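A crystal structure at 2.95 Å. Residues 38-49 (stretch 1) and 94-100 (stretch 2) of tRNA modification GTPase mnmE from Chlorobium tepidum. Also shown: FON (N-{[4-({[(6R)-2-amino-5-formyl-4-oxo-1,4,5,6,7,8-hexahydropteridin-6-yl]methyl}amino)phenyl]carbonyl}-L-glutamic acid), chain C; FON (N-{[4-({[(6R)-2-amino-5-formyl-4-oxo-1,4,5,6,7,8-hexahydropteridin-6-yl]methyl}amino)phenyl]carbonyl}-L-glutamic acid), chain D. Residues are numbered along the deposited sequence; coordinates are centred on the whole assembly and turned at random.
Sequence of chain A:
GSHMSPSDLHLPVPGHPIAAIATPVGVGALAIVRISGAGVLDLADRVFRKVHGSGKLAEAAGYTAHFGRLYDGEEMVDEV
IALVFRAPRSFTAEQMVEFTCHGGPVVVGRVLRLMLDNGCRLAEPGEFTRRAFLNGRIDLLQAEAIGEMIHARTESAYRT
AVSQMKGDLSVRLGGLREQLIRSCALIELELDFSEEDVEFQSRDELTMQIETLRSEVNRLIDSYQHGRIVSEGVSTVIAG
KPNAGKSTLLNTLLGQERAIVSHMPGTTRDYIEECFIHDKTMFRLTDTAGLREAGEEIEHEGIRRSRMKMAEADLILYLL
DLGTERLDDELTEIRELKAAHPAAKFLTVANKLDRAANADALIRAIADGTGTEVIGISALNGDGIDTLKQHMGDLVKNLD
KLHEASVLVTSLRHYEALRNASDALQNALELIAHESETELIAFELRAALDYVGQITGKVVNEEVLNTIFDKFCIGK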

ATOM      1  N   ALA A  38      -1.190 -19.930 -18.132  1.00103.32           N
ATOM      2  CA  ALA A  38      -1.315 -20.327 -19.524  1.00103.28           C
ATOM      3  C   ALA A  38      -1.932 -19.261 -20.423  1.00103.28           C
ATOM      4  O   ALA A  38      -3.094 -18.896 -20.255  1.00103.41           O
ATOM      5  CB  ALA A  38      -2.110 -21.621 -19.618  1.00103.27           C
ATOM      6  N   GLY A  39      -1.143 -18.771 -21.376  1.00103.30           N
ATOM      7  CA  GLY A  39      -1.641 -17.886 -22.432  1.00103.60           C
ATOM      8  C   GLY A  39      -1.903 -16.478 -21.951  1.00103.83           C
ATOM      9  O   GLY A  39      -2.696 -15.735 -22.533  1.00103.77           O
ATOM     10  N   VAL A  40      -1.211 -16.112 -20.885  1.00104.11           N
ATOM     11  CA  VAL A  40      -1.432 -14.850 -20.212  1.00104.48           C
ATOM     12  C   VAL A  40      -1.204 -13.615 -21.099  1.00104.77           C
ATOM     13  O   VAL A  40      -2.012 -12.685 -21.094  1.00104.84           O
ATOM     14  CB  VAL A  40      -0.682 -14.842 -18.857  1.00104.39           C
ATOM     15  CG1 VAL A  40       0.222 -13.642 -18.684  1.00104.59           C
ATOM     16  CG2 VAL A  40      -1.688 -14.978 -17.730  1.00104.74           C
ATOM     17  N   LEU A  41      -0.133 -13.606 -21.886  1.00105.05           N
ATOM     18  CA  LEU A  41       0.130 -12.428 -22.714  1.00105.30           C
ATOM     19  C   LEU A  41      -0.728 -12.346 -23.984  1.00105.29           C
ATOM     20  O   LEU A  41      -0.823 -11.287 -24.605  1.00105.16           O
ATOM     21  CB  LEU A  41       1.628 -12.221 -22.982  1.00105.32           C
ATOM     22  CG  LEU A  41       2.542 -13.431 -23.106  1.00105.84           C
ATOM     23  CD1 LEU A  41       2.245 -14.165 -24.410  1.00108.34           C
ATOM     24  CD2 LEU A  41       4.005 -13.031 -23.037  1.00105.30           C
ATOM     25  N   ASP A  42      -1.371 -13.453 -24.349  1.00105.44           N
ATOM     26  CA  ASP A  42      -2.437 -13.403 -25.350  1.00105.78           C
ATOM     27  C   ASP A  42      -3.672 -12.735 -24.766  1.00105.77           C
ATOM     28  O   ASP A  42      -4.351 -11.973 -25.451  1.00105.84           O
ATOM     29  CB  ASP A  42      -2.797 -14.795 -25.865  1.00105.94           C
ATOM     30  CG  ASP A  42      -1.755 -15.348 -26.813  1.00106.77           C
ATOM     31  OD1 ASP A  42      -2.017 -15.374 -28.033  1.00106.11           O
ATOM     32  OD2 ASP A  42      -0.664 -15.737 -26.335  1.00109.10           O
ATOM     33  N   LEU A  43      -3.950 -13.030 -23.497  1.00105.79           N
ATOM     34  CA  LEU A  43      -5.048 -12.408 -22.767  1.00105.57           C
ATOM     35  C   LEU A  43      -4.776 -10.921 -22.615  1.00105.53           C
ATOM     36  O   LEU A  43      -5.640 -10.094 -22.900  1.00105.60           O
ATOM     37  CB  LEU A  43      -5.219 -13.066 -21.395  1.00105.55           C
ATOM     38  CG  LEU A  43      -6.244 -14.188 -21.171  1.00105.39           C
ATOM     39  CD1 LEU A  43      -6.462 -15.089 -22.376  1.00105.40           C
ATOM     40  CD2 LEU A  43      -5.844 -15.007 -19.965  1.00105.45           C
ATOM     41  N   ALA A  44      -3.559 -10.594 -22.192  1.00105.47           N
ATOM     42  CA  ALA A  44      -3.135  -9.207 -22.038  1.00105.51           C
ATOM     43  C   ALA A  44      -3.403  -8.421 -23.306  1.00105.62           C
ATOM     44  O   ALA A  44      -3.861  -7.283 -23.253  1.00105.86           O
ATOM     45  CB  ALA A  44      -1.667  -9.145 -21.687  1.00105.42           C
ATOM     46  N   ASP A  45      -3.138  -9.054 -24.446  1.00105.71           N
ATOM     47  CA  ASP A  45      -3.261  -8.415 -25.749  1.00105.66           C
ATOM     48  C   ASP A  45      -4.681  -8.001 -26.107  1.00105.75           C
ATOM     49  O   ASP A  45      -4.874  -7.089 -26.910  1.00105.74           O
ATOM     50  CB  ASP A  45      -2.679  -9.317 -26.837  1.00105.57           C
ATOM     51  CG  ASP A  45      -1.207  -9.046 -27.093  1.00105.45           C
ATOM     52  OD1 ASP A  45      -0.767  -7.883 -26.939  1.00105.36           O
ATOM     53  OD2 ASP A  45      -0.493  -9.997 -27.467  1.00105.14           O
ATOM     54  N   ARG A  46      -5.672  -8.663 -25.514  1.00106.01           N
ATOM     55  CA  ARG A  46      -7.068  -8.313 -25.770  1.00106.43           C
ATOM     56  C   ARG A  46      -7.390  -6.931 -25.210  1.00106.33           C
ATOM     57  O   ARG A  46      -8.249  -6.229 -25.739  1.00106.38           O
ATOM     58  CB  ARG A  46      -8.033  -9.341 -25.172  1.00106.64           C
ATOM     59  CG  ARG A  46      -7.864 -10.767 -25.672  1.00108.15           C
ATOM     60  CD  ARG A  46      -9.218 -11.450 -25.787  1.00111.17           C
ATOM     61  NE  ARG A  46      -9.240 -12.780 -25.175  1.00113.23           N
ATOM     62  CZ  ARG A  46      -9.758 -13.052 -23.976  1.00114.30           C
ATOM     63  NH1 ARG A  46     -10.309 -12.090 -23.236  1.00114.35           N
ATOM     64  NH2 ARG A  46      -9.730 -14.296 -23.512  1.00114.53           N
ATOM     65  N   VAL A  47      -6.684  -6.543 -24.149  1.00106.25           N
ATOM     66  CA  VAL A  47      -6.971  -5.295 -23.444  1.00106.03           C
ATOM     67  C   VAL A  47      -5.852  -4.245 -23.516  1.00106.10           C
ATOM     68  O   VAL A  47      -6.125  -3.046 -23.431  1.00106.13           O
ATOM     69  CB  VAL A  47      -7.384  -5.552 -21.971  1.00106.01           C
ATOM     70  CG1 VAL A  47      -8.687  -6.333 -21.911  1.00105.68           C
ATOM     71  CG2 VAL A  47      -6.287  -6.279 -21.212  1.00105.75           C
ATOM     72  N   PHE A  48      -4.604  -4.688 -23.668  1.00106.01           N
ATOM     73  CA  PHE A  48      -3.474  -3.767 -23.795  1.00106.06           C
ATOM     74  C   PHE A  48      -3.339  -3.250 -25.228  1.00106.26           C
ATOM     75  O   PHE A  48      -3.512  -4.004 -26.179  1.00106.47           O
ATOM     76  CB  PHE A  48      -2.176  -4.441 -23.342  1.00105.86           C
ATOM     77  CG  PHE A  48      -0.980  -3.527 -23.349  1.00105.81           C
ATOM     78  CD1 PHE A  48      -0.706  -2.710 -22.255  1.00105.81           C
ATOM     79  CD2 PHE A  48      -0.125  -3.483 -24.449  1.00105.12           C
ATOM     80  CE1 PHE A  48       0.398  -1.861 -22.262  1.00105.75           C
ATOM     81  CE2 PHE A  48       0.978  -2.639 -24.464  1.00104.80           C
ATOM     82  CZ  PHE A  48       1.243  -1.827 -23.372  1.00105.36           C
ATOM     83  N   ARG A  49      -3.039  -1.963 -25.372  1.00106.60           N
ATOM     84  CA  ARG A  49      -2.823  -1.346 -26.680  1.00107.13           C
ATOM     85  C   ARG A  49      -1.593  -0.456 -26.622  1.00107.51           C
ATOM     86  O   ARG A  49      -1.613   0.577 -25.958  1.00107.50           O
ATOM     87  CB  ARG A  49      -4.023  -0.492 -27.099  1.00107.13           C
ATOM     88  CG  ARG A  49      -5.296  -1.248 -27.438  1.00107.64           C
ATOM     89  CD  ARG A  49      -6.313  -0.288 -28.041  1.00108.19           C
ATOM     90  NE  ARG A  49      -7.688  -0.773 -27.947  1.00108.32           N
ATOM     91  CZ  ARG A  49      -8.762  -0.041 -28.235  1.00108.37           C
ATOM     92  NH1 ARG A  49      -8.628   1.218 -28.638  1.00108.08           N
ATOM     93  NH2 ARG A  49      -9.976  -0.566 -28.118  1.00108.37           N
TER
HETATM   94  N1  FON C 475       4.623   2.103 -14.588  1.00 99.14           N
HETATM   95  C2  FON C 475       5.937   2.279 -14.339  1.00 98.90           C
HETATM   96  NA2 FON C 475       6.723   1.185 -14.166  1.00 98.93           N
HETATM   97  N3  FON C 475       6.499   3.514 -14.257  1.00 98.65           N
HETATM   98  C4  FON C 475       5.783   4.647 -14.419  1.00 98.73           C
HETATM   99  O4  FON C 475       6.363   5.751 -14.331  1.00 99.04           O
HETATM  100  C4A FON C 475       4.320   4.508 -14.681  1.00 98.96           C
HETATM  101  N5  FON C 475       3.375   5.515 -14.910  1.00 99.32           N
HETATM  102  C6  FON C 475       2.443   5.121 -15.982  1.00100.19           C
HETATM  103  C7  FON C 475       1.571   4.086 -15.280  1.00 99.45           C
HETATM  104  N8  FON C 475       2.450   2.957 -15.007  1.00 99.38           N
HETATM  105  C8A FON C 475       3.781   3.134 -14.764  1.00 99.20           C
HETATM  106  C9  FON C 475       1.639   6.255 -16.625  1.00102.20           C
HETATM  107  N10 FON C 475       2.481   7.357 -17.070  1.00105.71           N
HETATM  108  C11 FON C 475       5.665   7.401 -19.771  1.00106.63           C
HETATM  109  C12 FON C 475       4.521   8.169 -19.973  1.00106.70           C
HETATM  110  C13 FON C 475       3.467   8.139 -19.061  1.00106.71           C
HETATM  111  C14 FON C 475       3.533   7.323 -17.936  1.00106.17           C
HETATM  112  C15 FON C 475       4.692   6.560 -17.722  1.00105.96           C
HETATM  113  C16 FON C 475       5.750   6.589 -18.635  1.00106.38           C
HETATM  114  C   FON C 475       6.776   7.478 -20.789  1.00106.55           C
HETATM  115  O   FON C 475       7.739   6.732 -20.697  1.00106.59           O
HETATM  116  N   FON C 475       6.666   8.395 -21.761  1.00107.05           N
HETATM  117  CA  FON C 475       7.087   8.270 -23.153  1.00107.42           C
HETATM  118  CB  FON C 475       6.287   7.201 -23.906  1.00107.49           C
HETATM  119  CG  FON C 475       6.868   6.836 -25.276  1.00107.78           C
HETATM  120  CD  FON C 475       6.709   5.355 -25.567  1.00108.15           C
HETATM  121  OE1 FON C 475       7.524   4.554 -25.050  1.00108.39           O
HETATM  122  OE2 FON C 475       5.776   4.978 -26.317  1.00107.68           O
HETATM  123  CT  FON C 475       6.937   9.603 -23.841  1.00107.49           C
HETATM  124  O1  FON C 475       7.869  10.025 -24.566  1.00107.64           O
HETATM  125  O2  FON C 475       5.876  10.244 -23.657  1.00107.86           O
HETATM  126  CP1 FON C 475       3.343   6.594 -14.251  1.00 99.59           C
HETATM  127  O3  FON C 475       2.376   6.873 -13.565  1.00100.02           O
HETATM  128  N1  FON D 475       9.770  -7.244  -9.522  1.00 99.14           N
HETATM  129  C2  FON D 475       8.882  -7.571 -10.481  1.00 98.90           C
HETATM  130  NA2 FON D 475       8.546  -6.638 -11.410  1.00 98.93           N
HETATM  131  N3  FON D 475       8.311  -8.803 -10.550  1.00 98.65           N
HETATM  132  C4  FON D 475       8.595  -9.782  -9.663  1.00 98.73           C
HETATM  133  O4  FON D 475       8.034 -10.893  -9.785  1.00 99.04           O
HETATM  134  C4A FON D 475       9.562  -9.466  -8.572  1.00 98.96           C
HETATM  135  N5  FON D 475      10.039 -10.306  -7.559  1.00 99.32           N
HETATM  136  C6  FON D 475      11.482 -10.094  -7.342  1.00100.19           C
HETATM  137  C7  FON D 475      11.500  -8.755  -6.615  1.00 99.45           C
HETATM  138  N8  FON D 475      11.040  -7.775  -7.589  1.00 99.38           N
HETATM  139  C8A FON D 475      10.148  -8.108  -8.566  1.00 99.20           C
HETATM  140  C9  FON D 475      12.218 -11.204  -6.586  1.00102.20           C
HETATM  141  N10 FON D 475      11.983 -12.523  -7.158  1.00105.71           N
HETATM  142  C11 FON D 475      12.711 -13.964 -11.009  1.00106.63           C
HETATM  143  C12 FON D 475      13.306 -14.536  -9.887  1.00106.70           C
HETATM  144  C13 FON D 475      13.053 -14.039  -8.609  1.00106.71           C
HETATM  145  C14 FON D 475      12.210 -12.945  -8.434  1.00106.17           C
HETATM  146  C15 FON D 475      11.597 -12.377  -9.561  1.00105.96           C
HETATM  147  C16 FON D 475      11.849 -12.874 -10.843  1.00106.38           C
HETATM  148  C   FON D 475      13.018 -14.548 -12.366  1.00106.55           C
HETATM  149  O   FON D 475      12.602 -13.997 -13.374  1.00106.59           O
HETATM  150  N   FON D 475      13.733 -15.680 -12.408  1.00107.05           N
HETATM  151  CA  FON D 475      14.735 -16.064 -13.398  1.00107.42           C
HETATM  152  CB  FON D 475      15.964 -15.148 -13.364  1.00107.49           C
HETATM  153  CG  FON D 475      16.911 -15.329 -14.554  1.00107.78           C
HETATM  154  CD  FON D 475      17.506 -14.004 -14.993  1.00108.15           C
HETATM  155  OE1 FON D 475      16.811 -13.245 -15.710  1.00108.39           O
HETATM  156  OE2 FON D 475      18.672 -13.710 -14.633  1.00107.68           O
HETATM  157  CT  FON D 475      15.152 -17.492 -13.159  1.00107.49           C
HETATM  158  O1  FON D 475      15.235 -18.277 -14.133  1.00107.64           O
HETATM  159  O2  FON D 475      15.401 -17.843 -11.982  1.00107.86           O
HETATM  160  CP1 FON D 475       9.298 -11.108  -6.922  1.00 99.59           C
HETATM  161  O3  FON D 475       9.138 -10.985  -5.720  1.00100.02           O
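Stretch 2, residues 94-100: EQMVEFT

Stretch 2 enters as a loop through Glu94 and Gln95 and becomes a β-strand at Met96, running extended to Thr100 and continuing later in the chain. It lies against one side of the helix that begins at Val40, just after Gly39 in the N-cap position. The two elements run broadly the same way: their N-to-C directions differ by 38°, and the axes come within 7.9 Å. Register is set early, with the CA atoms of Val40 and Met96 6.0 Å apart and those of Leu41 and Val97 6.3 Å apart.

The strand's alternation decides what it offers. Gln95, Val97 and Phe99 direct their CA-to-CB bonds toward the helix, while that of Met96 points away and Glu98 and Thr100 lie out of reach. The helix answers with Val40, Leu41 and Ala44, and Phe48 adds a last contact from the strand that follows. No hydrogen bond crosses between the stretches, so fit depends on packing; the helix makes its own backbone bonds, such as Ala44 N to Val40 O at 2.8 Å.

The central bump is Val97. Its CG1 lies 3.5 Å from Val40 CG1 and 3.8 Å from Ala44 CB, so one methyl touches side chains a helical turn apart, and it also reaches to 4.4 Å from Leu41 CA. The small alanine leaves room for this approach. Val40 returns the favour, its CG1 passing 3.7 Å from Met96 CA, where the strand offers backbone because the methionine side chain has turned away.

Ala44 serves a second neighbour as well. Its CB sits 3.8 Å from Phe99 CZ, at the edge of the ring and near its plane, so the aromatic presents its rim to the methyl. Phe48 meets that same ring near its plane, with Phe48 CD1 3.7 Å from Phe99 CE1; seen from the Phe48 ring the approach is oblique. A small residue and a large one thus share the edge of one phenylalanine.

At the other end Gln95, which has more surface covered by the opposite stretch than any other residue here, extends with chi1 and chi2 both t over the start of the helix. Its OE1 comes to 3.7 Å from Gly39 CA and 3.6 Å from Val40 N without hydrogen bonding, and lies a tight 3.0 Å from Leu41 CD1. Gly39 has a positive phi, which by itself favours glycine.

Val97 and Phe99 pack on stretch 1, while ligands are met by the Glu98 side chain and the Thr100 backbone: FON (chain D) NA2 donates to Glu98 OE1 at 2.6 Å, and FON (chain C) N8 donates to Thr100 O at a very short 2.5 Å.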

ATOM      1  N   GLU A  94       6.539 -19.268 -15.148  1.00103.31           N
ATOM      2  CA  GLU A  94       5.644 -19.394 -16.281  1.00103.17           C
ATOM      3  C   GLU A  94       5.462 -18.033 -16.919  1.00103.37           C
ATOM      4  O   GLU A  94       6.073 -17.043 -16.512  1.00103.11           O
ATOM      5  CB  GLU A  94       4.256 -19.906 -15.894  1.00103.08           C
ATOM      6  CG  GLU A  94       4.067 -20.472 -14.506  1.00103.16           C
ATOM      7  CD  GLU A  94       2.603 -20.426 -14.092  1.00103.21           C
ATOM      8  OE1 GLU A  94       1.991 -21.501 -13.866  1.00102.10           O
ATOM      9  OE2 GLU A  94       2.063 -19.299 -14.021  1.00103.65           O
ATOM     10  N   GLN A  95       4.579 -17.997 -17.907  1.00103.73           N
ATOM     11  CA  GLN A  95       4.290 -16.797 -18.659  1.00104.18           C
ATOM     12  C   GLN A  95       3.559 -15.779 -17.793  1.00104.72           C
ATOM     13  O   GLN A  95       2.468 -16.046 -17.282  1.00104.93           O
ATOM     14  CB  GLN A  95       3.437 -17.171 -19.864  1.00103.96           C
ATOM     15  CG  GLN A  95       3.283 -16.083 -20.884  1.00104.25           C
ATOM     16  CD  GLN A  95       2.970 -16.642 -22.246  1.00105.70           C
ATOM     17  OE1 GLN A  95       1.816 -16.635 -22.682  1.00106.53           O
ATOM     18  NE2 GLN A  95       3.997 -17.153 -22.930  1.00106.33           N
ATOM     19  N   MET A  96       4.154 -14.608 -17.629  1.00105.19           N
ATOM     20  CA  MET A  96       3.462 -13.548 -16.920  1.00105.65           C
ATOM     21  C   MET A  96       3.712 -12.163 -17.472  1.00105.68           C
ATOM     22  O   MET A  96       4.785 -11.871 -18.006  1.00105.72           O
ATOM     23  CB  MET A  96       3.737 -13.603 -15.410  1.00105.79           C
ATOM     24  CG  MET A  96       5.179 -13.782 -14.986  1.00105.88           C
ATOM     25  SD  MET A  96       5.245 -14.239 -13.235  1.00106.30           S
ATOM     26  CE  MET A  96       4.883 -12.667 -12.438  1.00105.70           C
ATOM     27  N   VAL A  97       2.687 -11.325 -17.359  1.00105.68           N
ATOM     28  CA  VAL A  97       2.828  -9.892 -17.582  1.00105.73           C
ATOM     29  C   VAL A  97       2.442  -9.169 -16.302  1.00105.76           C
ATOM     30  O   VAL A  97       1.607  -9.659 -15.544  1.00106.00           O
ATOM     31  CB  VAL A  97       2.028  -9.398 -18.817  1.00105.62           C
ATOM     32  CG1 VAL A  97       0.730 -10.145 -18.957  1.00105.68           C
ATOM     33  CG2 VAL A  97       1.792  -7.898 -18.766  1.00105.57           C
ATOM     34  N   GLU A  98       3.095  -8.037 -16.049  1.00105.80           N
ATOM     35  CA  GLU A  98       2.854  -7.231 -14.856  1.00105.95           C
ATOM     36  C   GLU A  98       2.544  -5.794 -15.247  1.00106.25           C
ATOM     37  O   GLU A  98       3.435  -5.033 -15.657  1.00106.42           O
ATOM     38  CB  GLU A  98       4.071  -7.234 -13.931  1.00105.75           C
ATOM     39  CG  GLU A  98       4.407  -8.565 -13.301  1.00105.75           C
ATOM     40  CD  GLU A  98       5.593  -8.476 -12.358  1.00106.20           C
ATOM     41  OE1 GLU A  98       6.277  -7.425 -12.352  1.00105.93           O
ATOM     42  OE2 GLU A  98       5.839  -9.462 -11.621  1.00107.54           O
ATOM     43  N   PHE A  99       1.277  -5.422 -15.124  1.00106.45           N
ATOM     44  CA  PHE A  99       0.878  -4.051 -15.364  1.00106.75           C
ATOM     45  C   PHE A  99       1.168  -3.238 -14.115  1.00106.86           C
ATOM     46  O   PHE A  99       0.718  -3.589 -13.026  1.00107.18           O
ATOM     47  CB  PHE A  99      -0.606  -3.990 -15.698  1.00106.74           C
ATOM     48  CG  PHE A  99      -0.979  -4.785 -16.903  1.00107.30           C
ATOM     49  CD1 PHE A  99      -0.869  -4.233 -18.176  1.00107.72           C
ATOM     50  CD2 PHE A  99      -1.430  -6.088 -16.773  1.00107.86           C
ATOM     51  CE1 PHE A  99      -1.210  -4.963 -19.301  1.00107.20           C
ATOM     52  CE2 PHE A  99      -1.768  -6.830 -17.897  1.00107.92           C
ATOM     53  CZ  PHE A  99      -1.661  -6.263 -19.161  1.00107.37           C
ATOM     54  N   THR A 100       1.947  -2.176 -14.248  1.00106.83           N
ATOM     55  CA  THR A 100       2.033  -1.247 -13.147  1.00107.01           C
ATOM     56  C   THR A 100       1.299   0.017 -13.569  1.00107.32           C
ATOM     57  O   THR A 100       1.663   0.651 -14.558  1.00107.16           O
ATOM     58  CB  THR A 100       3.477  -0.987 -12.633  1.00106.87           C
ATOM     59  OG1 THR A 100       3.824   0.387 -12.818  1.00106.30           O
ATOM     60  CG2 THR A 100       4.493  -1.905 -13.299  1.00107.58           C
TER